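PDB 1ZBM: 1,4-dihydroxy-6-naphtoate synthase from Archaeoglobus fulgidus, which probably catalyses the conversion of cyclic dehypoxanthinylfutalosinate into 1,4-dihydroxy-6-naphthoate and dihydroxyacetone, a step in menaquinone biosynthesis. Local coordinates for residues T36-E41 against Q197-R202; L79-S84 against A203-I208; R13-P18 against A57-T62. All coordinates share one frame; numbering follows the deposited sequence.

Contact 1: residues T36-E41 against Q197-R202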
ATOM      1  N   THR A  36      -6.131  19.132 -16.056  1.00 26.71           N
ATOM      2  CA  THR A  36      -7.222  19.206 -15.089  1.00 24.72           C
ATOM      3  C   THR A  36      -7.434  20.615 -14.565  1.00 22.03           C
ATOM      4  O   THR A  36      -6.490  21.393 -14.498  1.00 21.79           O
ATOM      5  CB  THR A  36      -6.954  18.301 -13.874  1.00 25.48           C
ATOM      6  OG1 THR A  36      -7.969  18.522 -12.886  1.00 24.86           O
ATOM      7  CG2 THR A  36      -5.597  18.624 -13.267  1.00 26.77           C
ATOM      8  N   TRP A  37      -8.671  20.935 -14.189  1.00 21.44           N
ATOM      9  CA  TRP A  37      -8.970  22.252 -13.639  1.00 21.53           C
ATOM     10  C   TRP A  37      -8.730  22.279 -12.131  1.00 21.69           C
ATOM     11  O   TRP A  37      -8.900  23.315 -11.498  1.00 21.50           O
ATOM     12  CB  TRP A  37     -10.410  22.667 -13.931  1.00 20.95           C
ATOM     13  CG  TRP A  37     -11.443  21.635 -13.583  1.00 24.27           C
ATOM     14  CD1 TRP A  37     -11.918  20.645 -14.397  1.00 24.22           C
ATOM     15  CD2 TRP A  37     -12.123  21.485 -12.329  1.00 21.85           C
ATOM     16  NE1 TRP A  37     -12.855  19.891 -13.730  1.00 24.22           N
ATOM     17  CE2 TRP A  37     -13.005  20.389 -12.466  1.00 22.94           C
ATOM     18  CE3 TRP A  37     -12.085  22.179 -11.114  1.00 22.49           C
ATOM     19  CZ2 TRP A  37     -13.829  19.959 -11.421  1.00 21.40           C
ATOM     20  CZ3 TRP A  37     -12.906  21.751 -10.076  1.00 21.65           C
ATOM     21  CH2 TRP A  37     -13.772  20.655 -10.240  1.00 22.07           C
ATOM     22  N   LEU A  38      -8.329  21.142 -11.567  1.00 22.38           N
ATOM     23  CA  LEU A  38      -8.046  21.048 -10.142  1.00 23.39           C
ATOM     24  C   LEU A  38      -6.656  21.595  -9.833  1.00 23.79           C
ATOM     25  O   LEU A  38      -5.702  21.310 -10.550  1.00 25.46           O
ATOM     26  CB  LEU A  38      -8.113  19.591  -9.678  1.00 20.96           C
ATOM     27  CG  LEU A  38      -9.474  18.921  -9.507  1.00 21.12           C
ATOM     28  CD1 LEU A  38      -9.274  17.432  -9.234  1.00 17.81           C
ATOM     29  CD2 LEU A  38     -10.235  19.571  -8.357  1.00 22.44           C
ATOM     30  N   GLU A  39      -6.548  22.382  -8.767  1.00 25.00           N
ATOM     31  CA  GLU A  39      -5.267  22.942  -8.336  1.00 26.21           C
ATOM     32  C   GLU A  39      -4.773  22.001  -7.232  1.00 25.73           C
ATOM     33  O   GLU A  39      -5.085  22.185  -6.057  1.00 26.65           O
ATOM     34  CB  GLU A  39      -5.485  24.355  -7.794  1.00 27.83           C
ATOM     35  CG  GLU A  39      -4.214  25.163  -7.533  1.00 32.14           C
ATOM     36  CD  GLU A  39      -4.527  26.582  -7.051  1.00 35.39           C
ATOM     37  OE1 GLU A  39      -5.239  27.320  -7.777  1.00 36.89           O
ATOM     38  OE2 GLU A  39      -4.056  26.964  -5.956  1.00 37.50           O
ATOM     39  N   ILE A  40      -3.999  20.995  -7.625  1.00 25.39           N
ATOM     40  CA  ILE A  40      -3.503  19.987  -6.700  1.00 22.98           C
ATOM     41  C   ILE A  40      -2.179  20.283  -6.007  1.00 24.38           C
ATOM     42  O   ILE A  40      -1.216  20.743  -6.627  1.00 24.88           O
ATOM     43  CB  ILE A  40      -3.367  18.627  -7.422  1.00 22.62           C
ATOM     44  CG1 ILE A  40      -4.706  18.254  -8.069  1.00 23.41           C
ATOM     45  CG2 ILE A  40      -2.910  17.557  -6.456  1.00 19.69           C
ATOM     46  CD1 ILE A  40      -4.607  17.167  -9.112  1.00 21.84           C
ATOM     47  N   GLU A  41      -2.144  20.006  -4.707  1.00 24.23           N
ATOM     48  CA  GLU A  41      -0.936  20.180  -3.907  1.00 22.68           C
ATOM     49  C   GLU A  41      -0.579  18.795  -3.373  1.00 20.48           C
ATOM     50  O   GLU A  41      -1.344  18.193  -2.625  1.00 22.00           O
ATOM     51  CB  GLU A  41      -1.190  21.130  -2.729  1.00 23.31           C
ATOM     52  CG  GLU A  41       0.078  21.483  -1.931  1.00 23.91           C
ATOM     53  CD  GLU A  41      -0.204  21.815  -0.471  1.00 26.35           C
ATOM     54  OE1 GLU A  41      -1.248  22.458  -0.188  1.00 27.65           O
ATOM     55  OE2 GLU A  41       0.624  21.447   0.401  1.00 25.30           O
ATOM     56  N   GLN A 197     -15.043  14.914  -7.084  1.00 15.70           N
ATOM     57  CA  GLN A 197     -14.874  13.465  -7.045  1.00 18.45           C
ATOM     58  C   GLN A 197     -14.637  12.880  -8.434  1.00 18.94           C
ATOM     59  O   GLN A 197     -13.681  12.129  -8.648  1.00 19.63           O
ATOM     60  CB  GLN A 197     -16.099  12.786  -6.436  1.00 17.86           C
ATOM     61  CG  GLN A 197     -16.311  13.031  -4.960  1.00 18.60           C
ATOM     62  CD  GLN A 197     -17.618  12.411  -4.470  1.00 20.26           C
ATOM     63  OE1 GLN A 197     -17.864  11.222  -4.677  1.00 18.70           O
ATOM     64  NE2 GLN A 197     -18.460  13.215  -3.818  1.00 20.63           N
ATOM     65  N   GLU A 198     -15.494  13.232  -9.386  1.00 19.19           N
ATOM     66  CA  GLU A 198     -15.364  12.697 -10.735  1.00 20.69           C
ATOM     67  C   GLU A 198     -14.113  13.199 -11.433  1.00 19.78           C
ATOM     68  O   GLU A 198     -13.422  12.440 -12.117  1.00 19.46           O
ATOM     69  CB  GLU A 198     -16.592  13.059 -11.571  1.00 24.06           C
ATOM     70  CG  GLU A 198     -16.737  12.202 -12.827  1.00 30.64           C
ATOM     71  CD  GLU A 198     -17.198  10.780 -12.532  1.00 32.00           C
ATOM     72  OE1 GLU A 198     -16.615   9.826 -13.114  1.00 32.28           O
ATOM     73  OE2 GLU A 198     -18.154  10.620 -11.732  1.00 34.00           O
ATOM     74  N   GLU A 199     -13.814  14.479 -11.250  1.00 19.17           N
ATOM     75  CA  GLU A 199     -12.643  15.072 -11.887  1.00 18.86           C
ATOM     76  C   GLU A 199     -11.355  14.417 -11.440  1.00 18.30           C
ATOM     77  O   GLU A 199     -10.515  14.055 -12.263  1.00 19.24           O
ATOM     78  CB  GLU A 199     -12.581  16.571 -11.588  1.00 19.89           C
ATOM     79  CG  GLU A 199     -11.445  17.294 -12.288  1.00 20.14           C
ATOM     80  CD  GLU A 199     -11.466  17.076 -13.795  1.00 22.11           C
ATOM     81  OE1 GLU A 199     -12.562  16.945 -14.369  1.00 21.41           O
ATOM     82  OE2 GLU A 199     -10.381  17.050 -14.402  1.00 21.49           O
ATOM     83  N   PHE A 200     -11.189  14.272 -10.130  1.00 16.98           N
ATOM     84  CA  PHE A 200      -9.968  13.666  -9.626  1.00 15.31           C
ATOM     85  C   PHE A 200      -9.848  12.214 -10.051  1.00 14.60           C
ATOM     86  O   PHE A 200      -8.747  11.718 -10.309  1.00 17.37           O
ATOM     87  CB  PHE A 200      -9.899  13.743  -8.109  1.00 15.11           C
ATOM     88  CG  PHE A 200      -8.642  13.175  -7.563  1.00 15.12           C
ATOM     89  CD1 PHE A 200      -7.467  13.910  -7.595  1.00 14.97           C
ATOM     90  CD2 PHE A 200      -8.602  11.867  -7.110  1.00 14.01           C
ATOM     91  CE1 PHE A 200      -6.270  13.342  -7.180  1.00 16.99           C
ATOM     92  CE2 PHE A 200      -7.410  11.295  -6.696  1.00 15.50           C
ATOM     93  CZ  PHE A 200      -6.243  12.030  -6.735  1.00 15.83           C
ATOM     94  N   LEU A 201     -10.980  11.523 -10.098  1.00 14.72           N
ATOM     95  CA  LEU A 201     -10.980  10.128 -10.521  1.00 13.77           C
ATOM     96  C   LEU A 201     -10.458  10.055 -11.946  1.00 15.38           C
ATOM     97  O   LEU A 201      -9.659   9.174 -12.279  1.00 16.37           O
ATOM     98  CB  LEU A 201     -12.387   9.549 -10.470  1.00 12.81           C
ATOM     99  CG  LEU A 201     -12.455   8.199 -11.166  1.00 10.50           C
ATOM    100  CD1 LEU A 201     -11.549   7.214 -10.454  1.00 10.73           C
ATOM    101  CD2 LEU A 201     -13.896   7.706 -11.181  1.00 14.27           C
ATOM    102  N   ARG A 202     -10.913  10.991 -12.781  1.00 16.14           N
ATOM    103  CA  ARG A 202     -10.497  11.056 -14.184  1.00 16.23           C
ATOM    104  C   ARG A 202      -9.001  11.315 -14.298  1.00 16.76           C
ATOM    105  O   ARG A 202      -8.309  10.653 -15.068  1.00 18.50           O
ATOM    106  CB  ARG A 202     -11.260  12.167 -14.925  1.00 16.69           C
ATOM    107  CG  ARG A 202     -10.942  12.248 -16.430  1.00 19.74           C
ATOM    108  CD  ARG A 202     -11.628  13.442 -17.103  1.00 20.61           C
ATOM    109  NE  ARG A 202     -11.003  14.704 -16.687  1.00 22.45           N
ATOM    110  CZ  ARG A 202      -9.804  15.114 -17.098  1.00 22.08           C
ATOM    111  NH1 ARG A 202      -9.101  14.374 -17.945  1.00 22.50           N
ATOM    112  NH2 ARG A 202      -9.299  16.247 -16.642  1.00 21.00           N
TER
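Glu199 reaches from its helix into the bend formed by Thr36, Trp37 and Leu38, and each atom of its side chain has a partner there. CB lies beside the benzo part of the indole, 3.6 Å from Trp37 CZ2. With CG anti to the backbone N (chi1 -176°), that atom comes to rest over one face of the Trp37 ring, offset toward its rim. The same CG touches Leu38 CD1 at 3.7 Å. CD lies close to NE1 and CD1 of the indole. The carboxylate is turned 47° from the indole plane, and its OE1 is 3.0 Å from Trp37 NE1. The other oxygen is gripped twice: Thr36 OG1 donates to Glu199 OE2 at 3.2 Å, on the anti side, while Arg202 NH2 forms a 2.6 Å salt bridge to Glu199 OE2 through the syn lone pair. The same NH2 group also bonds to the backbone O of Asp35. Thr36 OG1 accepts from Leu38 N at 3.0 Å, so one hydroxyl closes the turn and holds the acid. Leu38 CD1 packs 3.9 Å from Phe200 CB and lies at the edge of the phenyl ring. An alanine in place of Glu199 would probably leave Arg202 and the Thr36 hydroxyl without their shared acceptor and open a gap beside the indole. The whole combines an ST turn leading into strand 39-44 with an i to i+3 salt bridge on helix 194-213, which packs against the sheet of a periplasmic-binding-protein type fold.

Contact 2: residues L79-S84 against A203-I208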
ATOM      1  N   LEU A  79     -11.722   5.252  -3.451  1.00 12.59           N
ATOM      2  CA  LEU A  79     -11.727   5.768  -4.823  1.00 14.34           C
ATOM      3  C   LEU A  79     -11.515   4.586  -5.776  1.00 13.50           C
ATOM      4  O   LEU A  79     -10.695   3.713  -5.514  1.00 13.52           O
ATOM      5  CB  LEU A  79     -10.618   6.801  -4.980  1.00 15.70           C
ATOM      6  CG  LEU A  79     -10.729   7.692  -6.202  1.00 20.04           C
ATOM      7  CD1 LEU A  79     -11.909   8.665  -6.061  1.00 17.76           C
ATOM      8  CD2 LEU A  79      -9.413   8.471  -6.336  1.00 23.07           C
ATOM      9  N   SER A  80     -12.240   4.551  -6.883  1.00 13.99           N
ATOM     10  CA  SER A  80     -12.103   3.421  -7.799  1.00 15.47           C
ATOM     11  C   SER A  80     -10.686   3.201  -8.334  1.00 15.50           C
ATOM     12  O   SER A  80     -10.330   2.081  -8.675  1.00 17.54           O
ATOM     13  CB  SER A  80     -13.080   3.573  -8.960  1.00 16.39           C
ATOM     14  OG  SER A  80     -14.420   3.680  -8.461  1.00 19.46           O
ATOM     15  N   ALA A  81      -9.878   4.257  -8.374  1.00 16.00           N
ATOM     16  CA  ALA A  81      -8.514   4.169  -8.877  1.00 16.25           C
ATOM     17  C   ALA A  81      -7.455   4.506  -7.829  1.00 16.79           C
ATOM     18  O   ALA A  81      -7.653   5.382  -6.980  1.00 16.41           O
ATOM     19  CB  ALA A  81      -8.350   5.095 -10.077  1.00 17.22           C
ATOM     20  N   GLY A  82      -6.320   3.815  -7.908  1.00 15.27           N
ATOM     21  CA  GLY A  82      -5.235   4.068  -6.981  1.00 15.26           C
ATOM     22  C   GLY A  82      -4.907   2.920  -6.055  1.00 15.49           C
ATOM     23  O   GLY A  82      -3.843   2.917  -5.438  1.00 15.00           O
ATOM     24  N   ALA A  83      -5.799   1.940  -5.953  1.00 14.97           N
ATOM     25  CA  ALA A  83      -5.556   0.804  -5.063  1.00 15.31           C
ATOM     26  C   ALA A  83      -4.376  -0.061  -5.499  1.00 14.00           C
ATOM     27  O   ALA A  83      -4.056  -0.139  -6.680  1.00 15.39           O
ATOM     28  CB  ALA A  83      -6.824  -0.061  -4.965  1.00 14.23           C
ATOM     29  N   SER A  84      -3.722  -0.692  -4.532  1.00 14.26           N
ATOM     30  CA  SER A  84      -2.620  -1.588  -4.828  1.00 15.36           C
ATOM     31  C   SER A  84      -3.134  -2.959  -4.382  1.00 14.00           C
ATOM     32  O   SER A  84      -3.582  -3.126  -3.244  1.00 15.31           O
ATOM     33  CB  SER A  84      -1.341  -1.177  -4.077  1.00 15.68           C
ATOM     34  OG  SER A  84      -1.494  -1.237  -2.669  1.00 22.45           O
ATOM     35  N   ALA A 203      -8.502  12.274 -13.524  1.00 16.08           N
ATOM     36  CA  ALA A 203      -7.091  12.613 -13.561  1.00 15.68           C
ATOM     37  C   ALA A 203      -6.251  11.474 -13.018  1.00 16.76           C
ATOM     38  O   ALA A 203      -5.148  11.217 -13.503  1.00 17.04           O
ATOM     39  CB  ALA A 203      -6.833  13.874 -12.757  1.00 15.14           C
HETATM   40  N   MSE A 204      -6.773  10.790 -12.005  1.00 18.53           N
HETATM   41  CA  MSE A 204      -6.052   9.684 -11.384  1.00 19.59           C
HETATM   42  C   MSE A 204      -5.884   8.542 -12.376  1.00 19.05           C
HETATM   43  O   MSE A 204      -4.789   7.997 -12.526  1.00 18.95           O
HETATM   44  CB  MSE A 204      -6.803   9.200 -10.137  1.00 21.65           C
HETATM   45  CG  MSE A 204      -6.012   8.242  -9.259  1.00 22.03           C
HETATM   46 SE   MSE A 204      -4.422   9.010  -8.421  1.00 35.67          SE
HETATM   47  CE  MSE A 204      -3.029   8.042  -9.390  1.00 26.76           C
ATOM     48  N   ARG A 205      -6.970   8.186 -13.056  1.00 19.22           N
ATOM     49  CA  ARG A 205      -6.932   7.104 -14.044  1.00 20.60           C
ATOM     50  C   ARG A 205      -5.979   7.418 -15.182  1.00 20.00           C
ATOM     51  O   ARG A 205      -5.224   6.555 -15.638  1.00 18.76           O
ATOM     52  CB  ARG A 205      -8.326   6.855 -14.612  1.00 22.04           C
ATOM     53  CG  ARG A 205      -9.208   6.082 -13.672  1.00 20.89           C
ATOM     54  CD  ARG A 205     -10.583   5.861 -14.255  1.00 21.07           C
ATOM     55  NE  ARG A 205     -11.304   4.862 -13.469  1.00 22.94           N
ATOM     56  CZ  ARG A 205     -12.623   4.806 -13.360  1.00 22.32           C
ATOM     57  NH1 ARG A 205     -13.381   5.695 -13.985  1.00 24.22           N
ATOM     58  NH2 ARG A 205     -13.173   3.861 -12.621  1.00 25.02           N
ATOM     59  N   GLU A 206      -6.006   8.663 -15.635  1.00 20.23           N
ATOM     60  CA  GLU A 206      -5.135   9.054 -16.716  1.00 20.21           C
ATOM     61  C   GLU A 206      -3.680   8.926 -16.311  1.00 19.91           C
ATOM     62  O   GLU A 206      -2.845   8.490 -17.106  1.00 21.24           O
ATOM     63  CB  GLU A 206      -5.413  10.489 -17.138  1.00 23.18           C
ATOM     64  CG  GLU A 206      -4.697  10.866 -18.416  1.00 26.05           C
ATOM     65  CD  GLU A 206      -5.009  12.268 -18.857  1.00 27.10           C
ATOM     66  OE1 GLU A 206      -6.213  12.618 -18.916  1.00 29.36           O
ATOM     67  OE2 GLU A 206      -4.050  13.017 -19.156  1.00 27.36           O
ATOM     68  N   SER A 207      -3.364   9.294 -15.074  1.00 18.44           N
ATOM     69  CA  SER A 207      -1.978   9.222 -14.623  1.00 16.44           C
ATOM     70  C   SER A 207      -1.452   7.780 -14.587  1.00 15.14           C
ATOM     71  O   SER A 207      -0.290   7.516 -14.921  1.00 10.86           O
ATOM     72  CB  SER A 207      -1.839   9.877 -13.244  1.00 16.93           C
ATOM     73  OG  SER A 207      -0.472  10.138 -12.953  1.00 16.63           O
ATOM     74  N   ILE A 208      -2.323   6.858 -14.179  1.00 15.62           N
ATOM     75  CA  ILE A 208      -2.008   5.427 -14.090  1.00 16.62           C
ATOM     76  C   ILE A 208      -1.805   4.834 -15.491  1.00 17.20           C
ATOM     77  O   ILE A 208      -0.811   4.146 -15.761  1.00 17.85           O
ATOM     78  CB  ILE A 208      -3.160   4.668 -13.385  1.00 16.51           C
ATOM     79  CG1 ILE A 208      -3.345   5.204 -11.963  1.00 17.02           C
ATOM     80  CG2 ILE A 208      -2.877   3.168 -13.375  1.00 18.03           C
ATOM     81  CD1 ILE A 208      -4.662   4.805 -11.321  1.00 15.16           C
TER
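Leu79 starts the contact from a distance: its CD2 comes to 4.5 Å from CG of Met204, a residue present here as selenomethionine. Helix 194-213 packs at this point on the segment of outer strand 76-86. Ser80 meets the helix through carbon, its CB lying 3.7 Å from Arg205 NH2. That guanidinium is held by other groups, with NE donating to the backbone O of Tyr247 and NH2 more weakly to Asn248. Ala81 is the centre of the contact. Its methyl points at the helix and meets three side chains. Arg205 CG is 3.8 Å from Ala81 CB. Ile208 CD1 approaches Ala81 CB to 3.9 Å, and Met204 CG is 4.0 Å from Ala81 CB. Leu201, one turn earlier on the helix, touches the same methyl, which thus rests among Leu201, Met204, Arg205 and Ile208 on one side of the helix. At Gly82 the backbone itself is the surface, with Ile208 CD1 lying 3.9 Å from Gly82 N. Its phi of 115° would press a side-chain CB against the carbonyl O of Ala81, which suits a glycine. Met25 of helix 20-30 packs on both Met204 and Ile208. The two segments share no hydrogen bond, and the contact is mostly apolar packing: Ala81 and Gly82 let the helix come close, the two CA atoms of Ala81 and Arg205 being 6.1 Å apart, while polar groups such as the arginine end find their partners in neighbouring parts of the chain.

Contact 3: residues R13-P18 against A57-T62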
ATOM      1  N   ARG A  13      -5.608  18.896  -1.468  1.00 18.43           N
ATOM      2  CA  ARG A  13      -4.347  18.255  -1.098  1.00 16.68           C
ATOM      3  C   ARG A  13      -4.430  16.764  -1.378  1.00 15.72           C
ATOM      4  O   ARG A  13      -5.379  16.094  -0.978  1.00 14.69           O
ATOM      5  CB  ARG A  13      -4.015  18.516   0.381  1.00 18.52           C
ATOM      6  CG  ARG A  13      -3.689  19.979   0.669  1.00 20.62           C
ATOM      7  CD  ARG A  13      -3.117  20.173   2.065  1.00 22.23           C
ATOM      8  NE  ARG A  13      -4.078  19.885   3.121  1.00 24.10           N
ATOM      9  CZ  ARG A  13      -3.789  19.932   4.418  1.00 24.27           C
ATOM     10  NH1 ARG A  13      -4.719  19.655   5.327  1.00 23.50           N
ATOM     11  NH2 ARG A  13      -2.563  20.253   4.806  1.00 23.74           N
ATOM     12  N   VAL A  14      -3.437  16.264  -2.101  1.00 15.72           N
ATOM     13  CA  VAL A  14      -3.370  14.857  -2.468  1.00 13.98           C
ATOM     14  C   VAL A  14      -2.103  14.279  -1.859  1.00 14.66           C
ATOM     15  O   VAL A  14      -0.985  14.651  -2.229  1.00 14.20           O
ATOM     16  CB  VAL A  14      -3.362  14.692  -4.013  1.00 13.08           C
ATOM     17  CG1 VAL A  14      -3.338  13.215  -4.398  1.00 12.09           C
ATOM     18  CG2 VAL A  14      -4.600  15.365  -4.595  1.00 11.23           C
ATOM     19  N   ALA A  15      -2.297  13.381  -0.903  1.00 14.65           N
ATOM     20  CA  ALA A  15      -1.197  12.759  -0.201  1.00 15.69           C
ATOM     21  C   ALA A  15      -0.971  11.322  -0.611  1.00 16.26           C
ATOM     22  O   ALA A  15      -1.907  10.529  -0.752  1.00 16.80           O
ATOM     23  CB  ALA A  15      -1.438  12.828   1.311  1.00 16.83           C
ATOM     24  N   HIS A  16       0.297  11.006  -0.808  1.00 15.86           N
ATOM     25  CA  HIS A  16       0.703   9.672  -1.164  1.00 16.13           C
ATOM     26  C   HIS A  16       2.084   9.393  -0.579  1.00 16.26           C
ATOM     27  O   HIS A  16       2.629  10.220   0.165  1.00 16.93           O
ATOM     28  CB  HIS A  16       0.648   9.444  -2.684  1.00 17.10           C
ATOM     29  CG  HIS A  16       1.081  10.613  -3.509  1.00 16.42           C
ATOM     30  ND1 HIS A  16       2.221  10.588  -4.287  1.00 16.20           N
ATOM     31  CD2 HIS A  16       0.490  11.804  -3.745  1.00 17.14           C
ATOM     32  CE1 HIS A  16       2.305  11.715  -4.967  1.00 18.53           C
ATOM     33  NE2 HIS A  16       1.270  12.473  -4.658  1.00 14.97           N
ATOM     34  N   THR A  17       2.645   8.241  -0.921  1.00 15.19           N
ATOM     35  CA  THR A  17       3.904   7.791  -0.341  1.00 15.55           C
ATOM     36  C   THR A  17       5.214   7.869  -1.110  1.00 16.54           C
ATOM     37  O   THR A  17       5.235   7.834  -2.336  1.00 17.07           O
ATOM     38  CB  THR A  17       3.742   6.341   0.122  1.00 14.26           C
ATOM     39  OG1 THR A  17       3.477   5.500  -1.014  1.00 12.78           O
ATOM     40  CG2 THR A  17       2.591   6.238   1.101  1.00 12.16           C
ATOM     41  N   PRO A  18       6.338   7.960  -0.375  1.00 18.33           N
ATOM     42  CA  PRO A  18       7.680   8.038  -0.964  1.00 18.61           C
ATOM     43  C   PRO A  18       8.113   6.645  -1.409  1.00 19.63           C
ATOM     44  O   PRO A  18       9.092   6.103  -0.906  1.00 19.93           O
ATOM     45  CB  PRO A  18       8.551   8.555   0.187  1.00 18.02           C
ATOM     46  CG  PRO A  18       7.562   8.991   1.265  1.00 21.97           C
ATOM     47  CD  PRO A  18       6.416   8.056   1.092  1.00 18.65           C
ATOM     48  N   ALA A  57      -9.096  13.378   9.111  1.00 18.14           N
ATOM     49  CA  ALA A  57      -9.609  13.815   7.806  1.00 20.62           C
ATOM     50  C   ALA A  57      -8.799  15.019   7.343  1.00 21.94           C
ATOM     51  O   ALA A  57      -9.349  16.031   6.903  1.00 22.93           O
ATOM     52  CB  ALA A  57     -11.085  14.181   7.908  1.00 20.78           C
ATOM     53  N   GLU A  58      -7.480  14.881   7.448  1.00 22.39           N
ATOM     54  CA  GLU A  58      -6.544  15.932   7.089  1.00 21.99           C
ATOM     55  C   GLU A  58      -6.549  16.319   5.617  1.00 21.09           C
ATOM     56  O   GLU A  58      -6.663  17.494   5.282  1.00 21.89           O
ATOM     57  CB  GLU A  58      -5.134  15.509   7.490  1.00 23.82           C
ATOM     58  CG  GLU A  58      -4.100  16.613   7.350  1.00 30.46           C
ATOM     59  CD  GLU A  58      -3.800  17.301   8.668  1.00 35.88           C
ATOM     60  OE1 GLU A  58      -2.987  16.753   9.454  1.00 38.81           O
ATOM     61  OE2 GLU A  58      -4.389  18.382   8.931  1.00 37.42           O
ATOM     62  N   TYR A  59      -6.418  15.340   4.732  1.00 18.47           N
ATOM     63  CA  TYR A  59      -6.377  15.645   3.307  1.00 16.50           C
ATOM     64  C   TYR A  59      -7.661  15.294   2.563  1.00 14.85           C
ATOM     65  O   TYR A  59      -8.464  14.481   3.025  1.00 13.05           O
ATOM     66  CB  TYR A  59      -5.193  14.922   2.661  1.00 13.99           C
ATOM     67  CG  TYR A  59      -3.904  15.072   3.432  1.00 15.86           C
ATOM     68  CD1 TYR A  59      -3.279  16.313   3.562  1.00 16.45           C
ATOM     69  CD2 TYR A  59      -3.311  13.974   4.043  1.00 17.16           C
ATOM     70  CE1 TYR A  59      -2.092  16.448   4.285  1.00 16.98           C
ATOM     71  CE2 TYR A  59      -2.133  14.098   4.762  1.00 16.86           C
ATOM     72  CZ  TYR A  59      -1.527  15.328   4.884  1.00 17.68           C
ATOM     73  OH  TYR A  59      -0.357  15.435   5.606  1.00 17.30           O
ATOM     74  N   GLU A  60      -7.852  15.929   1.411  1.00 12.42           N
ATOM     75  CA  GLU A  60      -9.016  15.663   0.581  1.00 13.72           C
ATOM     76  C   GLU A  60      -8.885  14.275  -0.027  1.00 12.96           C
ATOM     77  O   GLU A  60      -9.858  13.533  -0.108  1.00 12.76           O
ATOM     78  CB  GLU A  60      -9.129  16.685  -0.550  1.00 13.96           C
ATOM     79  CG  GLU A  60      -9.741  18.008  -0.156  1.00 15.09           C
ATOM     80  CD  GLU A  60      -8.756  18.979   0.465  1.00 15.47           C
ATOM     81  OE1 GLU A  60      -7.535  18.692   0.488  1.00 15.38           O
ATOM     82  OE2 GLU A  60      -9.218  20.047   0.921  1.00 16.18           O
ATOM     83  N   VAL A  61      -7.677  13.937  -0.468  1.00 14.21           N
ATOM     84  CA  VAL A  61      -7.407  12.629  -1.069  1.00 15.92           C
ATOM     85  C   VAL A  61      -6.102  12.081  -0.492  1.00 15.38           C
ATOM     86  O   VAL A  61      -5.064  12.739  -0.560  1.00 16.95           O
ATOM     87  CB  VAL A  61      -7.235  12.720  -2.608  1.00 15.87           C
ATOM     88  CG1 VAL A  61      -6.972  11.328  -3.175  1.00 17.33           C
ATOM     89  CG2 VAL A  61      -8.474  13.326  -3.256  1.00 15.59           C
ATOM     90  N   THR A  62      -6.144  10.880   0.064  1.00 14.37           N
ATOM     91  CA  THR A  62      -4.940  10.295   0.633  1.00 15.70           C
ATOM     92  C   THR A  62      -4.827   8.798   0.409  1.00 14.90           C
ATOM     93  O   THR A  62      -5.834   8.096   0.406  1.00 17.88           O
ATOM     94  CB  THR A  62      -4.866  10.547   2.160  1.00 14.51           C
ATOM     95  OG1 THR A  62      -3.712   9.889   2.701  1.00 15.39           O
ATOM     96  CG2 THR A  62      -6.100  10.001   2.852  1.00 12.44           C
TER
HETATM   97  O   HOH W   1      -4.496  21.550   8.110  1.00 29.99           O
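The Tyr59 ring lies between Ala15 and Glu58. Ala15 CB sits over one face in a CH-pi contact, 3.9 Å from the centroid, and Glu58 CG covers the opposite face, offset toward the rim. Arg13 NE lies at the ring's edge, and the guanidinium presents its own face there: Tyr59 CD1 is 3.6 Å above its plane, over the centre, with the two planes 71° apart. The bend at chi3 of Arg13 (-66°) puts NE at that edge. Beyond it, Arg13 NH1 makes a weak bond of 2.9 Å to Glu58 O and a long salt bridge to Glu58 OE2; a water accepts a weak bond from Arg13 NH1 and donates to Glu58 OE2. The phenol end is held elsewhere, by Glu45 and Lys53.

Strands 11-16 and 61-65, inner neighbours in the five-stranded mixed sheet, run parallel here. Val61 N donates to Arg13 O at 3.2 Å, and Ala15 N to Val61 O at 2.9 Å. Where the pairing runs out, a side chain takes over: Glu60 OE1 accepts from Arg13 N at 2.8 Å, met from above the carboxylate plane. Val14 and Val61 point to one side of the sheet, the side of Phe200, and Ala15 and Thr62 to the other. Arg13 is thus tied by its backbone to Glu60 and Val61 and, more weakly, by its NH1 to Glu58, and the acids before and after Tyr59 would probably help balance its charge.

In the fold
All three contacts belong to one five-stranded sheet, ordered 39-44, 11-16, 61-65, 181-189, 76-86. Contacts 1 and 2 set consecutive turns of helix 194-213 against it, near its two outer strands, with centres about 11 Å apart. Contact 3 pairs two inner strands, its centre about 13 Å from that of contact 1 and 14 Å from that of contact 2. Phe200 joins them: its CE2 is 3.5 Å from Leu79 CD2 of contact 2 and 3.5 Å from Val61 CG1 of contact 3. A probable hydrogen bond from Val14 N to Glu41 O (2.9 Å) links contacts 1 and 3. The predicted proton acceptor His152 and substrate residues Thr114 and Ala115 lie away from all three.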